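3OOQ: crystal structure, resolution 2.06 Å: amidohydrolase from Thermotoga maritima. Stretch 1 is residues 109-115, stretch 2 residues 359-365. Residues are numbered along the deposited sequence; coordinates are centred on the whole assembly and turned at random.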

ATOM      1  N   ALA F 109     -16.909 -11.843 -42.614  1.00 23.02           N
ATOM      2  CA  ALA F 109     -17.085 -13.265 -42.875  1.00 22.62           C
ATOM      3  C   ALA F 109     -18.325 -13.873 -42.178  1.00 23.06           C
ATOM      4  O   ALA F 109     -18.718 -15.000 -42.487  1.00 23.43           O
ATOM      5  N   GLY F 110     -18.912 -13.142 -41.227  1.00 22.47           N
ATOM      6  CA  GLY F 110     -20.188 -13.532 -40.631  1.00 22.64           C
ATOM      7  C   GLY F 110     -21.361 -12.684 -41.103  1.00 22.67           C
ATOM      8  O   GLY F 110     -22.479 -12.802 -40.597  1.00 22.38           O
ATOM      9  N   GLY F 111     -21.098 -11.804 -42.057  1.00 23.27           N
ATOM     10  CA  GLY F 111     -22.150 -11.062 -42.730  1.00 23.45           C
ATOM     11  C   GLY F 111     -22.577  -9.778 -42.064  1.00 22.97           C
ATOM     12  O   GLY F 111     -23.617  -9.243 -42.403  1.00 23.47           O
ATOM     13  N   VAL F 112     -21.769  -9.278 -41.126  1.00 22.69           N
ATOM     14  CA  VAL F 112     -22.040  -8.017 -40.440  1.00 21.65           C
ATOM     15  C   VAL F 112     -21.316  -6.856 -41.122  1.00 21.62           C
ATOM     16  O   VAL F 112     -20.096  -6.897 -41.329  1.00 21.33           O
ATOM     17  N   THR F 113     -22.056  -5.804 -41.455  1.00 21.49           N
ATOM     18  CA  THR F 113     -21.458  -4.703 -42.205  1.00 22.16           C
ATOM     19  C   THR F 113     -21.441  -3.373 -41.455  1.00 22.57           C
ATOM     20  O   THR F 113     -20.570  -2.545 -41.694  1.00 24.08           O
ATOM     21  N   SER F 114     -22.402  -3.166 -40.561  1.00 21.98           N
ATOM     22  CA  SER F 114     -22.527  -1.904 -39.805  1.00 22.17           C
ATOM     23  C   SER F 114     -22.714  -2.177 -38.316  1.00 21.68           C
ATOM     24  O   SER F 114     -23.374  -3.142 -37.940  1.00 21.64           O
ATOM     25  N   VAL F 115     -22.151  -1.316 -37.475  1.00 20.87           N
ATOM     26  CA  VAL F 115     -22.306  -1.437 -36.028  1.00 20.64           C
ATOM     27  C   VAL F 115     -22.310  -0.058 -35.394  1.00 21.22           C
ATOM     28  O   VAL F 115     -21.718   0.891 -35.923  1.00 21.41           O
ATOM     29  N   ALA F 359     -26.156  -0.009 -50.670  1.00 23.79           N
ATOM     30  CA  ALA F 359     -25.955  -1.352 -51.216  1.00 24.63           C
ATOM     31  C   ALA F 359     -24.956  -2.131 -50.363  1.00 24.96           C
ATOM     32  O   ALA F 359     -23.820  -2.432 -50.779  1.00 24.40           O
ATOM     33  N   ASP F 360     -25.396  -2.424 -49.145  1.00 24.87           N
ATOM     34  CA  ASP F 360     -24.632  -3.256 -48.227  1.00 25.06           C
ATOM     35  C   ASP F 360     -25.276  -4.617 -48.324  1.00 23.99           C
ATOM     36  O   ASP F 360     -26.383  -4.831 -47.809  1.00 23.61           O
ATOM     37  N   LEU F 361     -24.602  -5.507 -49.048  1.00 23.36           N
ATOM     38  CA  LEU F 361     -25.190  -6.779 -49.469  1.00 23.57           C
ATOM     39  C   LEU F 361     -24.246  -7.938 -49.201  1.00 23.88           C
ATOM     40  O   LEU F 361     -23.025  -7.823 -49.368  1.00 23.94           O
ATOM     41  N   VAL F 362     -24.810  -9.061 -48.780  1.00 23.58           N
ATOM     42  CA  VAL F 362     -23.981 -10.228 -48.501  1.00 23.05           C
ATOM     43  C   VAL F 362     -24.488 -11.406 -49.306  1.00 22.08           C
ATOM     44  O   VAL F 362     -25.678 -11.718 -49.257  1.00 21.86           O
ATOM     45  N   VAL F 363     -23.577 -12.038 -50.051  1.00 22.17           N
ATOM     46  CA  VAL F 363     -23.860 -13.271 -50.782  1.00 22.58           C
ATOM     47  C   VAL F 363     -23.524 -14.445 -49.883  1.00 23.28           C
ATOM     48  O   VAL F 363     -22.366 -14.656 -49.535  1.00 23.64           O
ATOM     49  N   TRP F 364     -24.556 -15.192 -49.506  1.00 23.98           N
ATOM     50  CA  TRP F 364     -24.425 -16.387 -48.698  1.00 24.07           C
ATOM     51  C   TRP F 364     -24.594 -17.617 -49.597  1.00 24.64           C
ATOM     52  O   TRP F 364     -25.377 -17.595 -50.572  1.00 23.75           O
ATOM     53  N   SER F 365     -23.888 -18.684 -49.234  1.00 24.83           N
ATOM     54  CA  SER F 365     -23.918 -19.947 -49.960  1.00 25.65           C
ATOM     55  C   SER F 365     -25.248 -20.668 -49.725  1.00 25.19           C
ATOM     56  O   SER F 365     -25.651 -21.507 -50.521  1.00 26.10           O
TER

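Which side chains fill the space between these two stretches, which run in nearly opposite directions? Thr 113, Val 362 and Trp 364 lose the most surface to the contact. Thr 113 and Val 362 point toward the opposing stretch, as does Asp 360. Val 112 and Leu 361 point away, as expected of neighbours that alternate along a strand.

How do Thr 113 and Val 362 meet? Thr 113 is in the p rotamer, Val 362 in t, and their methyls approach loosely, with CG2 of Thr 113 4.4 Å from CG2 of Val 362. The valine is closer to backbone: its CG2 lies 3.7 Å from O of Gly 111. These are van der Waals contacts, and no direct hydrogen bond joins the two stretches.

What does Trp 364 do, given that its CA-to-CB bond points sideways? With chi1 in m and chi2 at 86°, its indole reaches back to the glycines. CZ2 of Trp 364 sits 3.6 Å from O of Gly 110, which meets the ring at its edge, and 4.1 Å from CA of Gly 111. A beta carbon on Gly 111 would fall 2.8 Å from CZ2 of Trp 364, a clash; its backbone angles alone also call for glycine.

How are the polar groups linked without direct bonds? Water does the bridging at two places. Water 1 accepts from NE1 of Trp 364 at 3.0 Å and donates to O of Gly 111 at 3.3 Å. Water 2 donates to OD2 of Asp 360 at 2.8 Å and hydrogen-bonds to OG1 of Thr 113 at 2.6 Å and OG of Ser 114 at 2.8 Å. Asp 360 and Ser 114 both adopt m, yet OG of Ser 114 remains 4.1 Å from OD2 of Asp 360, so the water spans that gap.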

ATOM      1  CB  ALA F 109     -15.779 -14.068 -42.507  1.00 22.11           C
ATOM      2  CB  VAL F 112     -21.607  -8.081 -38.947  1.00 21.75           C
ATOM      3  CG1 VAL F 112     -21.954  -6.776 -38.233  1.00 19.12           C
ATOM      4  CG2 VAL F 112     -22.302  -9.247 -38.251  1.00 20.19           C
ATOM      5  CB  THR F 113     -22.167  -4.504 -43.565  1.00 22.94           C
ATOM      6  OG1 THR F 113     -23.568  -4.302 -43.339  1.00 23.02           O
ATOM      7  CG2 THR F 113     -21.962  -5.713 -44.462  1.00 23.06           C
ATOM      8  CB  SER F 114     -23.729  -1.077 -40.307  1.00 22.30           C
ATOM      9  OG  SER F 114     -23.556  -0.658 -41.656  1.00 28.60           O
ATOM     10  CB  VAL F 115     -21.141  -2.274 -35.359  1.00 20.71           C
ATOM     11  CG1 VAL F 115     -20.990  -3.655 -36.004  1.00 23.51           C
ATOM     12  CG2 VAL F 115     -19.811  -1.535 -35.483  1.00 23.29           C
ATOM     13  CB  ALA F 359     -25.522  -1.285 -52.655  1.00 24.51           C
ATOM     14  CB  ASP F 360     -24.710  -2.692 -46.809  1.00 25.30           C
ATOM     15  CG  ASP F 360     -24.195  -1.260 -46.720  1.00 28.58           C
ATOM     16  OD1 ASP F 360     -23.613  -0.746 -47.713  1.00 26.17           O
ATOM     17  OD2 ASP F 360     -24.376  -0.644 -45.639  1.00 26.18           O
ATOM     18  CB  LEU F 361     -25.559  -6.730 -50.969  1.00 23.93           C
ATOM     19  CG  LEU F 361     -26.582  -5.647 -51.369  1.00 33.04           C
ATOM     20  CD1 LEU F 361     -26.662  -5.449 -52.883  1.00 23.85           C
ATOM     21  CD2 LEU F 361     -27.963  -5.944 -50.791  1.00 23.85           C
ATOM     22  CB  VAL F 362     -24.009 -10.589 -46.989  1.00 23.60           C
ATOM     23  CG1 VAL F 362     -23.096 -11.780 -46.710  1.00 22.69           C
ATOM     24  CG2 VAL F 362     -23.590  -9.381 -46.141  1.00 22.39           C
ATOM     25  CB  VAL F 363     -23.047 -13.390 -52.122  1.00 22.23           C
ATOM     26  CG1 VAL F 363     -23.374 -14.703 -52.833  1.00 19.66           C
ATOM     27  CG2 VAL F 363     -23.301 -12.192 -53.048  1.00 19.35           C
ATOM     28  CB  TRP F 364     -25.520 -16.432 -47.646  1.00 24.18           C
ATOM     29  CG  TRP F 364     -25.326 -15.521 -46.485  1.00 25.63           C
ATOM     30  CD1 TRP F 364     -25.695 -14.205 -46.411  1.00 24.88           C
ATOM     31  CD2 TRP F 364     -24.725 -15.840 -45.219  1.00 24.22           C
ATOM     32  NE1 TRP F 364     -25.350 -13.681 -45.185  1.00 24.06           N
ATOM     33  CE2 TRP F 364     -24.764 -14.662 -44.430  1.00 25.08           C
ATOM     34  CE3 TRP F 364     -24.147 -17.001 -44.679  1.00 25.67           C
ATOM     35  CZ2 TRP F 364     -24.254 -14.607 -43.128  1.00 23.64           C
ATOM     36  CZ3 TRP F 364     -23.644 -16.949 -43.365  1.00 24.02           C
ATOM     37  CH2 TRP F 364     -23.703 -15.759 -42.615  1.00 25.57           C
ATOM     38  CB  SER F 365     -22.737 -20.841 -49.515  1.00 25.78           C
ATOM     39  OG  SER F 365     -22.967 -21.391 -48.219  1.00 26.42           O
TER
HETATM   40  O   HOH W   1     -25.856 -10.888 -44.115  1.00 14.18           O
HETATM   41  O   HOH W   2     -25.133  -2.217 -43.413  1.00 17.08           O